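Local coordinates for YARHG domain-containing protein (Legionella pneumophila subsp. pneumophila, PDB 4G2A), which is of unknown function but may bind nutrients, combining a beta-rich N-terminal part that includes a DUF4424 region with a helical C-terminal YARHG domain, at residues F50-T55 and A165-S170; F66-N71 and A106-I111; F95-T98 and Q103-A106; Y125-T130 and I139-S144. All coordinates share one frame; numbering follows the deposited sequence. Where two conformers were deposited one is given.

Contact 1: residues F50-T55 and A165-S170; sequences FTFKNT and ALWQDS
The ring of Phe52 drives its edge at one face of the Trp167 indole: CE1 stands 3.4 Å above the indole plane, displaced toward the rim. In the other direction, NE1 of Trp167 lies in the plane of the Phe52 ring, at its edge. This is a T-shaped aromatic pair, well tilted from the perpendicular (planes at 53°, six-membered rings 4.7 Å apart between centroids), and it packs the loop between strands 155-160 and 174-180 against strand 43-54. Broad apolar rings fill this buried seam; Met23 of strand 21-33 touches both. The indole satisfies its single polar atom, NE1 bonding to the carbonyl O of Pro13.

Nearer the surface the contact turns polar. Gln168 has CG anti to its backbone nitrogen (chi1 -164°) and runs on extended, bringing its amide to Thr55, just beyond the end of strand 43-54. A water takes a weak bond from NE2 and gives one to Thr55 OG1. The carbonyl O of His20 is a further partner of OG1, so three groups surround the hydroxyl. The third is Gln168 OE1, to which OG1 donates over 2.6 Å, in the carbonyl plane and on a lone pair.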
loop_
_atom_site.group_PDB
_atom_site.type_symbol
_atom_site.label_atom_id
_atom_site.label_comp_id
_atom_site.label_asym_id
_atom_site.label_seq_id
_atom_site.Cartn_x
_atom_site.Cartn_y
_atom_site.Cartn_z
ATOM N N PHE A 50 -4.871 -6.609 -18.110
ATOM C CA PHE A 50 -5.923 -5.765 -18.665
ATOM C C PHE A 50 -6.365 -6.326 -19.986
ATOM O O PHE A 50 -5.536 -6.778 -20.785
ATOM C CB PHE A 50 -5.449 -4.307 -18.871
ATOM C CG PHE A 50 -4.631 -3.713 -17.756
ATOM C CD1 PHE A 50 -5.248 -3.098 -16.669
ATOM C CD2 PHE A 50 -3.244 -3.788 -17.774
ATOM C CE1 PHE A 50 -4.486 -2.593 -15.600
ATOM C CE2 PHE A 50 -2.488 -3.281 -16.714
ATOM C CZ PHE A 50 -3.117 -2.675 -15.637
ATOM N N THR A 51 -7.665 -6.275 -20.233
ATOM C CA THR A 51 -8.245 -6.753 -21.481
ATOM C C THR A 51 -8.899 -5.548 -22.119
ATOM O O THR A 51 -9.706 -4.877 -21.478
ATOM C CB THR A 51 -9.210 -7.933 -21.211
ATOM O OG1 THR A 51 -8.574 -8.910 -20.390
ATOM C CG2 THR A 51 -9.693 -8.589 -22.457
ATOM N N PHE A 52 -8.511 -5.240 -23.341
ATOM C CA PHE A 52 -9.036 -4.110 -24.110
ATOM C C PHE A 52 -9.723 -4.608 -25.343
ATOM O O PHE A 52 -9.230 -5.555 -25.955
ATOM C CB PHE A 52 -7.906 -3.155 -24.523
ATOM C CG PHE A 52 -7.234 -2.430 -23.385
ATOM C CD1 PHE A 52 -7.740 -1.226 -22.914
ATOM C CD2 PHE A 52 -6.074 -2.929 -22.812
ATOM C CE1 PHE A 52 -7.110 -0.551 -21.874
ATOM C CE2 PHE A 52 -5.441 -2.254 -21.776
ATOM C CZ PHE A 52 -5.951 -1.061 -21.319
ATOM N N LYS A 53 -10.831 -3.972 -25.743
ATOM C CA LYS A 53 -11.506 -4.365 -26.969
ATOM C C LYS A 53 -11.652 -3.182 -27.955
ATOM O O LYS A 53 -12.140 -2.106 -27.591
ATOM C CB LYS A 53 -12.883 -5.011 -26.708
ATOM C CG LYS A 53 -13.412 -5.712 -27.965
ATOM C CD LYS A 53 -14.814 -6.272 -27.833
ATOM C CE LYS A 53 -15.450 -6.599 -29.179
ATOM N NZ LYS A 53 -16.108 -5.402 -29.796
ATOM N N ASN A 54 -11.243 -3.417 -29.219
ATOM C CA ASN A 54 -11.443 -2.487 -30.311
ATOM C C ASN A 54 -12.924 -2.589 -30.717
ATOM O O ASN A 54 -13.362 -3.659 -31.138
ATOM C CB ASN A 54 -10.510 -2.810 -31.484
ATOM C CG ASN A 54 -10.692 -1.892 -32.677
ATOM O OD1 ASN A 54 -11.280 -0.820 -32.577
ATOM N ND2 ASN A 54 -10.151 -2.262 -33.816
ATOM N N THR A 55 -13.702 -1.510 -30.543
ATOM C CA THR A 55 -15.131 -1.565 -30.848
ATOM C C THR A 55 -15.424 -1.189 -32.306
ATOM O O THR A 55 -16.581 -1.292 -32.735
ATOM C CB THR A 55 -15.935 -0.703 -29.883
ATOM O OG1 THR A 55 -15.623 0.669 -30.111
ATOM C CG2 THR A 55 -15.709 -1.089 -28.438
ATOM N N ALA A 165 -11.938 6.292 -16.968
ATOM C CA ALA A 165 -12.902 7.175 -17.635
ATOM C C ALA A 165 -12.349 7.719 -18.971
ATOM O O ALA A 165 -13.105 8.300 -19.740
ATOM C CB ALA A 165 -13.255 8.341 -16.718
ATOM N N LEU A 166 -11.030 7.567 -19.227
ATOM C CA LEU A 166 -10.427 7.999 -20.486
ATOM C C LEU A 166 -10.713 6.971 -21.617
ATOM O O LEU A 166 -10.602 7.302 -22.800
ATOM C CB LEU A 166 -8.920 8.225 -20.329
ATOM C CG LEU A 166 -8.502 9.419 -19.473
ATOM C CD1 LEU A 166 -7.079 9.283 -19.032
ATOM C CD2 LEU A 166 -8.765 10.758 -20.165
ATOM N N TRP A 167 -11.066 5.728 -21.242
ATOM C CA TRP A 167 -11.394 4.677 -22.192
ATOM C C TRP A 167 -12.881 4.753 -22.539
ATOM O O TRP A 167 -13.670 5.323 -21.773
ATOM C CB TRP A 167 -11.008 3.303 -21.628
ATOM C CG TRP A 167 -9.533 3.159 -21.425
ATOM C CD1 TRP A 167 -8.867 3.221 -20.243
ATOM C CD2 TRP A 167 -8.532 2.989 -22.442
ATOM N NE1 TRP A 167 -7.513 3.062 -20.450
ATOM C CE2 TRP A 167 -7.280 2.909 -21.789
ATOM C CE3 TRP A 167 -8.573 2.856 -23.845
ATOM C CZ2 TRP A 167 -6.076 2.739 -22.489
ATOM C CZ3 TRP A 167 -7.378 2.698 -24.538
ATOM C CH2 TRP A 167 -6.147 2.653 -23.864
ATOM N N GLN A 168 -13.249 4.200 -23.712
ATOM C CA GLN A 168 -14.605 4.198 -24.257
ATOM C C GLN A 168 -15.588 3.529 -23.324
ATOM O O GLN A 168 -15.283 2.485 -22.748
ATOM C CB GLN A 168 -14.641 3.526 -25.626
ATOM C CG GLN A 168 -15.916 3.835 -26.394
ATOM C CD GLN A 168 -15.952 3.146 -27.718
ATOM O OE1 GLN A 168 -15.392 2.063 -27.900
ATOM N NE2 GLN A 168 -16.614 3.772 -28.678
ATOM N N ASP A 169 -16.770 4.162 -23.174
ATOM C CA ASP A 169 -17.897 3.773 -22.312
ATOM C C ASP A 169 -17.602 4.165 -20.868
ATOM O O ASP A 169 -16.507 4.658 -20.562
ATOM C CB ASP A 169 -18.270 2.275 -22.441
ATOM C CG ASP A 169 -18.696 1.861 -23.849
ATOM O OD1 ASP A 169 -19.389 2.667 -24.529
ATOM O OD2 ASP A 169 -18.340 0.736 -24.271
ATOM N N SER A 170 -18.606 4.018 -19.999
ATOM C CA SER A 170 -18.511 4.392 -18.586
ATOM C C SER A 170 -17.650 3.401 -17.781
ATOM O O SER A 170 -16.658 3.803 -17.136
ATOM C CB SER A 170 -19.908 4.505 -17.967
ATOM O OG SER A 170 -20.794 3.478 -18.396
HETATM O O HOH W 1 -18.114 2.369 -30.388
#

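Contact 2: residues F66-N71 and A106-I111; sequences FPFPIN and AQRGNI
Arg108 crosses the ring of Phe68 at about a right angle, its extended chain spanning from strand 102-110 to Phe68 and Ile70. From CB the chain leaves with CG opposite the backbone nitrogen (chi1 176°) and stays extended as far as NE, so its reach is nearly the longest possible. CD is the first atom to meet the ring, 4.0 Å from Phe68 CZ. NE follows at 3.9 Å from the same CZ, lying in the ring plane at the edge. Next comes the guanidinium, whose face receives the rim of the ring: Phe68 CE1 stands 4.1 Å above it, over its centre, with the two planes 86° apart. At the tip, NH2 touches a methyl, CG2 of Ile70, at 3.6 Å.

Strands 60-68 and 102-110 are not partners here; each pairs antiparallel with strand 123-131, and Arg108 spans the distance between them. Phe68 also meets the ring of Tyr125 on that middle strand. Just before Phe68 in the sequence, Pro67 comes near Ile111 more loosely, CB of the proline lying 4.8 Å from CG2 of the isoleucine, and both lean on Ile14 of strand 10-15.

Because the guanidinium meets the rim of the ring and not its pi face, there is no cation-pi stack, and the attraction is probably mostly dispersion. The charge is served by other groups: NH2 bonds to the carbonyl O of Gly88 and has a long, weak ion pair with Asp123.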
loop_
_atom_site.group_PDB
_atom_site.type_symbol
_atom_site.label_atom_id
_atom_site.label_comp_id
_atom_site.label_asym_id
_atom_site.label_seq_id
_atom_site.Cartn_x
_atom_site.Cartn_y
_atom_site.Cartn_z
ATOM N N PHE A 66 1.635 4.451 -19.189
ATOM C CA PHE A 66 1.574 4.106 -17.768
ATOM C C PHE A 66 2.089 5.325 -16.991
ATOM O O PHE A 66 3.294 5.529 -16.985
ATOM C CB PHE A 66 2.370 2.829 -17.412
ATOM C CG PHE A 66 2.585 2.634 -15.915
ATOM C CD1 PHE A 66 1.592 2.072 -15.118
ATOM C CD2 PHE A 66 3.784 2.993 -15.312
ATOM C CE1 PHE A 66 1.806 1.855 -13.749
ATOM C CE2 PHE A 66 3.988 2.787 -13.939
ATOM C CZ PHE A 66 2.999 2.210 -13.173
ATOM N N PRO A 67 1.206 6.157 -16.367
ATOM C CA PRO A 67 1.692 7.327 -15.616
ATOM C C PRO A 67 2.235 6.947 -14.254
ATOM O O PRO A 67 1.794 5.966 -13.659
ATOM C CB PRO A 67 0.453 8.212 -15.475
ATOM C CG PRO A 67 -0.676 7.453 -16.062
ATOM C CD PRO A 67 -0.258 6.044 -16.267
ATOM N N PHE A 68 3.170 7.727 -13.733
ATOM C CA PHE A 68 3.746 7.387 -12.429
ATOM C C PHE A 68 4.235 8.627 -11.657
ATOM O O PHE A 68 4.630 9.627 -12.268
ATOM C CB PHE A 68 4.918 6.382 -12.614
ATOM C CG PHE A 68 5.950 6.792 -13.636
ATOM C CD1 PHE A 68 6.950 7.713 -13.316
ATOM C CD2 PHE A 68 5.946 6.246 -14.905
ATOM C CE1 PHE A 68 7.911 8.084 -14.260
ATOM C CE2 PHE A 68 6.913 6.617 -15.849
ATOM C CZ PHE A 68 7.879 7.541 -15.527
ATOM N N PRO A 69 4.262 8.557 -10.304
ATOM C CA PRO A 69 4.872 9.665 -9.535
ATOM C C PRO A 69 6.400 9.581 -9.608
ATOM O O PRO A 69 6.962 8.531 -9.915
ATOM C CB PRO A 69 4.353 9.428 -8.103
ATOM C CG PRO A 69 4.067 7.957 -8.022
ATOM C CD PRO A 69 3.840 7.445 -9.420
ATOM N N ILE A 70 7.081 10.688 -9.346
ATOM C CA ILE A 70 8.550 10.713 -9.379
ATOM C C ILE A 70 9.109 11.289 -8.093
ATOM O O ILE A 70 8.367 11.905 -7.312
ATOM C CB ILE A 70 9.097 11.505 -10.586
ATOM C CG1 ILE A 70 8.690 12.997 -10.534
ATOM C CG2 ILE A 70 8.789 10.829 -11.914
ATOM C CD1 ILE A 70 9.744 13.967 -11.151
ATOM N N ASN A 71 10.433 11.147 -7.895
ATOM C CA ASN A 71 11.096 11.795 -6.774
ATOM C C ASN A 71 11.352 13.240 -7.205
ATOM O O ASN A 71 12.161 13.488 -8.094
ATOM C CB ASN A 71 12.387 11.059 -6.362
ATOM C CG ASN A 71 13.052 11.614 -5.127
ATOM O OD1 ASN A 71 12.825 12.768 -4.702
ATOM N ND2 ASN A 71 13.938 10.818 -4.551
ATOM N N ALA A 106 9.336 0.102 -23.628
ATOM C CA ALA A 106 8.528 1.183 -23.071
ATOM C C ALA A 106 9.416 2.396 -23.000
ATOM O O ALA A 106 10.487 2.324 -22.378
ATOM C CB ALA A 106 8.000 0.798 -21.697
ATOM N N GLN A 107 9.007 3.500 -23.657
ATOM C CA GLN A 107 9.799 4.728 -23.706
ATOM C C GLN A 107 9.270 5.769 -22.703
ATOM O O GLN A 107 8.076 6.087 -22.715
ATOM C CB GLN A 107 9.805 5.296 -25.139
ATOM C CG GLN A 107 11.054 6.099 -25.480
ATOM C CD GLN A 107 10.805 7.228 -26.459
ATOM O OE1 GLN A 107 10.224 7.050 -27.540
ATOM N NE2 GLN A 107 11.275 8.416 -26.113
ATOM N N ARG A 108 10.155 6.291 -21.831
ATOM C CA ARG A 108 9.778 7.313 -20.853
ATOM C C ARG A 108 9.599 8.646 -21.569
ATOM O O ARG A 108 10.368 8.985 -22.476
ATOM C CB ARG A 108 10.803 7.446 -19.704
ATOM C CG ARG A 108 10.448 8.583 -18.738
ATOM C CD ARG A 108 11.244 8.603 -17.464
ATOM N NE ARG A 108 10.907 9.794 -16.685
ATOM C CZ ARG A 108 11.287 10.007 -15.431
ATOM N NH1 ARG A 108 12.017 9.103 -14.787
ATOM N NH2 ARG A 108 10.931 11.121 -14.805
ATOM N N GLY A 109 8.559 9.362 -21.166
ATOM C CA GLY A 109 8.225 10.654 -21.730
ATOM C C GLY A 109 7.299 11.428 -20.834
ATOM O O GLY A 109 6.970 10.982 -19.729
ATOM N N ASN A 110 6.880 12.596 -21.313
ATOM C CA ASN A 110 5.978 13.465 -20.583
ATOM C C ASN A 110 4.560 13.303 -21.060
ATOM O O ASN A 110 4.317 13.007 -22.228
ATOM C CB ASN A 110 6.418 14.919 -20.692
ATOM C CG ASN A 110 7.618 15.178 -19.845
ATOM O OD1 ASN A 110 8.731 15.261 -20.340
ATOM N ND2 ASN A 110 7.439 15.152 -18.532
ATOM N N ILE A 111 3.619 13.503 -20.127
ATOM C CA ILE A 111 2.190 13.421 -20.363
ATOM C C ILE A 111 1.546 14.629 -19.695
ATOM O O ILE A 111 2.032 15.110 -18.672
ATOM C CB ILE A 111 1.607 12.052 -19.894
ATOM C CG1 ILE A 111 0.252 11.781 -20.544
ATOM C CG2 ILE A 111 1.529 11.903 -18.362
ATOM C CD1 ILE A 111 0.151 10.416 -21.102
#

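Contact 3: residues F95-T98 and Q103-A106; sequences FLVT and QVSA
Val97 CG1 sits at the apolar centre, 3.8 Å from CG2 of Val104 and 3.9 Å from CB of Ala106. Both valines put a methyl in the position between backbone nitrogen and carbonyl carbon, CG1 in Val97 (chi1 51°) and CG2 in Val104, and these are the methyls that meet. Branched, compact residues suit strands at such a place, filling the space close to the backbone. Trp127 of strand 123-131 packs on both. The small methyl of Ala106 fits between Val97 CG1 and the edge of the Phe95 ring, where it lies near the ring plane, 4.2 Å from CE2. Phe95 itself stacks with Phe66.

These residues belong to a beta hairpin of strands 95-99 and 102-110, whose two arms splay: the end-to-end directions of the touching parts differ by 130°. Close to the turn, Thr98 and Gln103 form a non-hydrogen-bonded pair, and CG2 of the threonine packs on CA of the glutamine. Next to them one backbone bond is nearly straight, Val104 N donating to Val97 O over 3.0 Å with 174° at the hydrogen. Where the arms part, a water bridges them, accepting a long bond from Val97 N (3.3 Å) and donating a short one to Val104 O (2.5 Å).

The outermost part is Gln103, extended beyond CG. Glutamine suits this place because its aliphatic stem can pass over the carbonyl O of Val97 while the amide stays at the protein surface. That amide crosses Leu96, with NE2 3.9 Å from Leu96 CD2.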
loop_
_atom_site.group_PDB
_atom_site.type_symbol
_atom_site.label_atom_id
_atom_site.label_comp_id
_atom_site.label_asym_id
_atom_site.label_seq_id
_atom_site.Cartn_x
_atom_site.Cartn_y
_atom_site.Cartn_z
ATOM N N PHE A 95 9.763 -1.763 -14.296
ATOM C CA PHE A 95 8.530 -1.785 -15.061
ATOM C C PHE A 95 8.736 -2.595 -16.319
ATOM O O PHE A 95 9.650 -2.322 -17.102
ATOM C CB PHE A 95 8.083 -0.365 -15.410
ATOM C CG PHE A 95 6.813 -0.329 -16.222
ATOM C CD1 PHE A 95 5.567 -0.444 -15.605
ATOM C CD2 PHE A 95 6.857 -0.177 -17.609
ATOM C CE1 PHE A 95 4.386 -0.424 -16.358
ATOM C CE2 PHE A 95 5.675 -0.132 -18.359
ATOM C CZ PHE A 95 4.448 -0.256 -17.727
ATOM N N LEU A 96 7.894 -3.613 -16.486
ATOM C CA LEU A 96 7.855 -4.483 -17.643
ATOM C C LEU A 96 6.426 -4.524 -18.172
ATOM O O LEU A 96 5.504 -4.776 -17.392
ATOM C CB LEU A 96 8.331 -5.911 -17.295
ATOM C CG LEU A 96 9.741 -6.106 -16.752
ATOM C CD1 LEU A 96 9.913 -7.534 -16.282
ATOM C CD2 LEU A 96 10.814 -5.729 -17.791
ATOM N N VAL A 97 6.247 -4.281 -19.488
ATOM C CA VAL A 97 4.960 -4.342 -20.173
ATOM C C VAL A 97 5.054 -5.343 -21.333
ATOM O O VAL A 97 6.057 -5.374 -22.065
ATOM C CB VAL A 97 4.408 -2.948 -20.619
ATOM C CG1 VAL A 97 5.434 -2.131 -21.406
ATOM C CG2 VAL A 97 3.089 -3.068 -21.381
ATOM N N THR A 98 4.019 -6.206 -21.439
ATOM C CA THR A 98 3.840 -7.176 -22.515
ATOM C C THR A 98 2.529 -6.847 -23.247
ATOM O O THR A 98 1.516 -6.545 -22.607
ATOM C CB THR A 98 3.871 -8.644 -22.029
ATOM O OG1 THR A 98 2.659 -8.962 -21.353
ATOM C CG2 THR A 98 5.075 -8.969 -21.153
ATOM N N GLN A 103 6.819 -9.107 -24.714
ATOM C CA GLN A 103 7.466 -7.989 -24.028
ATOM C C GLN A 103 7.840 -6.879 -25.029
ATOM O O GLN A 103 8.416 -7.151 -26.087
ATOM C CB GLN A 103 8.689 -8.436 -23.202
ATOM C CG GLN A 103 9.108 -7.344 -22.199
ATOM C CD GLN A 103 10.367 -7.626 -21.415
ATOM O OE1 GLN A 103 10.458 -8.597 -20.653
ATOM N NE2 GLN A 103 11.317 -6.706 -21.490
ATOM N N VAL A 104 7.460 -5.631 -24.702
ATOM C CA VAL A 104 7.704 -4.498 -25.588
ATOM C C VAL A 104 8.572 -3.445 -24.916
ATOM O O VAL A 104 8.549 -3.317 -23.686
ATOM C CB VAL A 104 6.388 -3.856 -26.132
ATOM C CG1 VAL A 104 5.564 -4.852 -26.939
ATOM C CG2 VAL A 104 5.552 -3.224 -25.025
ATOM N N SER A 105 9.307 -2.667 -25.737
ATOM C CA SER A 105 10.078 -1.510 -25.279
ATOM C C SER A 105 9.106 -0.433 -24.809
ATOM O O SER A 105 8.130 -0.133 -25.498
ATOM C CB SER A 105 10.955 -0.949 -26.400
ATOM O OG SER A 105 11.913 -1.887 -26.858
ATOM N N ALA A 106 9.336 0.102 -23.628
ATOM C CA ALA A 106 8.528 1.183 -23.071
ATOM C C ALA A 106 9.416 2.396 -23.000
ATOM O O ALA A 106 10.487 2.324 -22.378
ATOM C CB ALA A 106 8.000 0.798 -21.697
HETATM O O HOH W 2 8.934 -3.693 -21.270
#

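Contact 4: residues Y125-T130 and I139-S144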
loop_
_atom_site.group_PDB
_atom_site.type_symbol
_atom_site.label_atom_id
_atom_site.label_comp_id
_atom_site.label_asym_id
_atom_site.label_seq_id
_atom_site.Cartn_x
_atom_site.Cartn_y
_atom_site.Cartn_z
ATOM N N TYR A 125 5.378 5.942 -19.031
ATOM C CA TYR A 125 6.049 4.993 -19.932
ATOM C C TYR A 125 5.089 4.749 -21.074
ATOM O O TYR A 125 3.914 4.505 -20.822
ATOM C CB TYR A 125 6.437 3.679 -19.236
ATOM C CG TYR A 125 7.460 3.839 -18.134
ATOM C CD1 TYR A 125 8.661 4.511 -18.357
ATOM C CD2 TYR A 125 7.251 3.280 -16.877
ATOM C CE1 TYR A 125 9.607 4.659 -17.341
ATOM C CE2 TYR A 125 8.192 3.424 -15.855
ATOM C CZ TYR A 125 9.370 4.108 -16.094
ATOM O OH TYR A 125 10.276 4.284 -15.076
ATOM N N PHE A 126 5.552 4.879 -22.317
ATOM C CA PHE A 126 4.703 4.753 -23.512
ATOM C C PHE A 126 5.038 3.522 -24.341
ATOM O O PHE A 126 6.196 3.110 -24.418
ATOM C CB PHE A 126 4.845 6.006 -24.402
ATOM C CG PHE A 126 4.350 7.306 -23.804
ATOM C CD1 PHE A 126 5.158 8.051 -22.946
ATOM C CD2 PHE A 126 3.107 7.822 -24.154
ATOM C CE1 PHE A 126 4.701 9.246 -22.387
ATOM C CE2 PHE A 126 2.660 9.039 -23.619
ATOM C CZ PHE A 126 3.463 9.744 -22.740
ATOM N N TRP A 127 4.020 2.960 -25.003
ATOM C CA TRP A 127 4.163 1.814 -25.900
ATOM C C TRP A 127 3.038 1.838 -26.955
ATOM O O TRP A 127 1.967 2.405 -26.713
ATOM C CB TRP A 127 4.187 0.480 -25.109
ATOM C CG TRP A 127 2.906 0.144 -24.392
ATOM C CD1 TRP A 127 1.893 -0.643 -24.855
ATOM C CD2 TRP A 127 2.540 0.521 -23.059
ATOM N NE1 TRP A 127 0.882 -0.710 -23.928
ATOM C CE2 TRP A 127 1.265 -0.033 -22.802
ATOM C CE3 TRP A 127 3.158 1.290 -22.056
ATOM C CZ2 TRP A 127 0.587 0.170 -21.589
ATOM C CZ3 TRP A 127 2.482 1.496 -20.865
ATOM C CH2 TRP A 127 1.210 0.938 -20.642
ATOM N N LYS A 128 3.287 1.230 -28.123
ATOM C CA LYS A 128 2.282 1.159 -29.188
ATOM C C LYS A 128 1.491 -0.116 -29.054
ATOM O O LYS A 128 2.015 -1.126 -28.577
ATOM C CB LYS A 128 2.915 1.244 -30.594
ATOM C CG LYS A 128 3.645 2.552 -30.891
ATOM C CD LYS A 128 2.716 3.739 -31.219
ATOM C CE LYS A 128 3.431 5.068 -31.105
ATOM N NZ LYS A 128 4.628 5.155 -31.994
ATOM N N THR A 129 0.208 -0.057 -29.436
ATOM C CA THR A 129 -0.704 -1.205 -29.427
ATOM C C THR A 129 -1.535 -1.155 -30.718
ATOM O O THR A 129 -2.210 -0.159 -30.980
ATOM C CB THR A 129 -1.589 -1.256 -28.163
ATOM O OG1 THR A 129 -2.557 -0.217 -28.227
ATOM C CG2 THR A 129 -0.808 -1.135 -26.872
ATOM N N THR A 130 -1.447 -2.212 -31.531
ATOM C CA THR A 130 -2.211 -2.325 -32.766
ATOM C C THR A 130 -3.353 -3.296 -32.514
ATOM O O THR A 130 -3.154 -4.403 -32.000
ATOM C CB THR A 130 -1.326 -2.718 -33.976
ATOM O OG1 THR A 130 -0.297 -1.734 -34.134
ATOM C CG2 THR A 130 -2.116 -2.783 -35.278
ATOM N N ILE A 139 -2.967 -6.629 -22.185
ATOM C CA ILE A 139 -1.904 -5.780 -21.655
ATOM C C ILE A 139 -1.559 -6.319 -20.286
ATOM O O ILE A 139 -2.455 -6.591 -19.499
ATOM C CB ILE A 139 -2.231 -4.234 -21.643
ATOM C CG1 ILE A 139 -2.532 -3.667 -23.081
ATOM C CG2 ILE A 139 -1.117 -3.408 -20.938
ATOM C CD1 ILE A 139 -1.406 -3.790 -24.156
ATOM N N HIS A 140 -0.264 -6.515 -20.022
ATOM C CA HIS A 140 0.239 -6.968 -18.728
ATOM C C HIS A 140 1.346 -6.043 -18.226
ATOM O O HIS A 140 2.237 -5.670 -18.982
ATOM C CB HIS A 140 0.730 -8.425 -18.760
ATOM C CG HIS A 140 1.104 -8.938 -17.400
ATOM N ND1 HIS A 140 2.410 -8.937 -16.965
ATOM C CD2 HIS A 140 0.314 -9.390 -16.403
ATOM C CE1 HIS A 140 2.380 -9.419 -15.733
ATOM N NE2 HIS A 140 1.141 -9.697 -15.349
ATOM N N HIS A 141 1.253 -5.675 -16.944
ATOM C CA HIS A 141 2.190 -4.851 -16.200
ATOM C C HIS A 141 2.810 -5.657 -15.072
ATOM O O HIS A 141 2.147 -6.488 -14.439
ATOM C CB HIS A 141 1.495 -3.619 -15.607
ATOM C CG HIS A 141 1.141 -2.555 -16.588
ATOM N ND1 HIS A 141 0.403 -1.445 -16.206
ATOM C CD2 HIS A 141 1.409 -2.463 -17.911
ATOM C CE1 HIS A 141 0.259 -0.715 -17.297
ATOM N NE2 HIS A 141 0.846 -1.290 -18.348
ATOM N N ASP A 142 4.086 -5.406 -14.827
ATOM C CA ASP A 142 4.859 -6.013 -13.748
ATOM C C ASP A 142 5.847 -4.945 -13.320
ATOM O O ASP A 142 6.598 -4.440 -14.150
ATOM C CB ASP A 142 5.538 -7.332 -14.193
ATOM C CG ASP A 142 6.452 -8.018 -13.188
ATOM O OD1 ASP A 142 6.589 -7.507 -12.057
ATOM O OD2 ASP A 142 7.066 -9.045 -13.550
ATOM N N TYR A 143 5.761 -4.527 -12.058
ATOM C CA TYR A 143 6.619 -3.502 -11.481
ATOM C C TYR A 143 6.501 -3.544 -9.954
ATOM O O TYR A 143 5.653 -4.254 -9.411
ATOM C CB TYR A 143 6.276 -2.095 -12.036
ATOM C CG TYR A 143 4.830 -1.691 -11.838
ATOM C CD1 TYR A 143 3.847 -2.065 -12.753
ATOM C CD2 TYR A 143 4.453 -0.878 -10.775
ATOM C CE1 TYR A 143 2.519 -1.685 -12.581
ATOM C CE2 TYR A 143 3.135 -0.474 -10.607
ATOM C CZ TYR A 143 2.168 -0.893 -11.504
ATOM O OH TYR A 143 0.870 -0.502 -11.337
ATOM N N SER A 144 7.351 -2.764 -9.281
ATOM C CA SER A 144 7.376 -2.623 -7.826
ATOM C C SER A 144 7.397 -1.169 -7.446
ATOM O O SER A 144 7.747 -0.324 -8.256
ATOM C CB SER A 144 8.606 -3.317 -7.241
ATOM O OG SER A 144 8.510 -4.712 -7.463
#
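NE2 of His141 is the polar atom at the middle of this contact, and the benzo ring of Trp127 crowds it: CH2 lies 3.2 Å away and CZ2 3.6 Å. The histidine presents its edge, with CZ2 in the imidazole plane, and the two rings stand almost perpendicular at 88°. The Trp127 ring is approached obliquely, so the pair is neither a stack nor a clear edge-to-face arrangement, but the imidazole edge is packed tightly on the benzo ring. Phe50 and Phe95 meet the same imidazole edge-to-face, and Phe66 is a further ring that meets it.

Trp127 reaches inward from the position between its backbone nitrogen and carbonyl carbon (chi1 65°). Its NE1 faces CD1 of Ile139 at 3.8 Å and has no hydrogen-bonding partner, a buried N-H left to apolar surroundings. That same CD1 touches CG2 of Thr129, also at 3.8 Å, while Ile139 CG2 lies against Trp127 CZ2. A flexible branched chain such as isoleucine can thus fill the corner between ring and methyl.

The two strand segments run nearly antiparallel (158°) with axes 11.2 Å apart, too far for backbone pairing. They are linked instead through strands 102-110 and 95-99. Strands three places apart that face each other with large side chains between are consistent with a strongly curled, barrel-like sheet whose concave side holds the apolar core.

Following the chain from the N terminus, contact 1 opens first on strand 43-54 and closes last, in the loop after strand 155-160; the other three lie along the chain between its two segments. Contact 2 starts on strand 60-68 and closes on strand 102-110; contact 3, the short hairpin closure from strand 95-99, opens and closes within that span, and the two share Ala106. Contact 4 opens only afterwards, on strand 123-131, in series with both. In space they are closer than in sequence: the centres of contacts 3 and 4 are about 5 Å apart, and Phe66 of contact 2 packs on Phe95 of contact 3. Strand 136-150 joins contact 4 to contact 1 through Ile139 and Phe50.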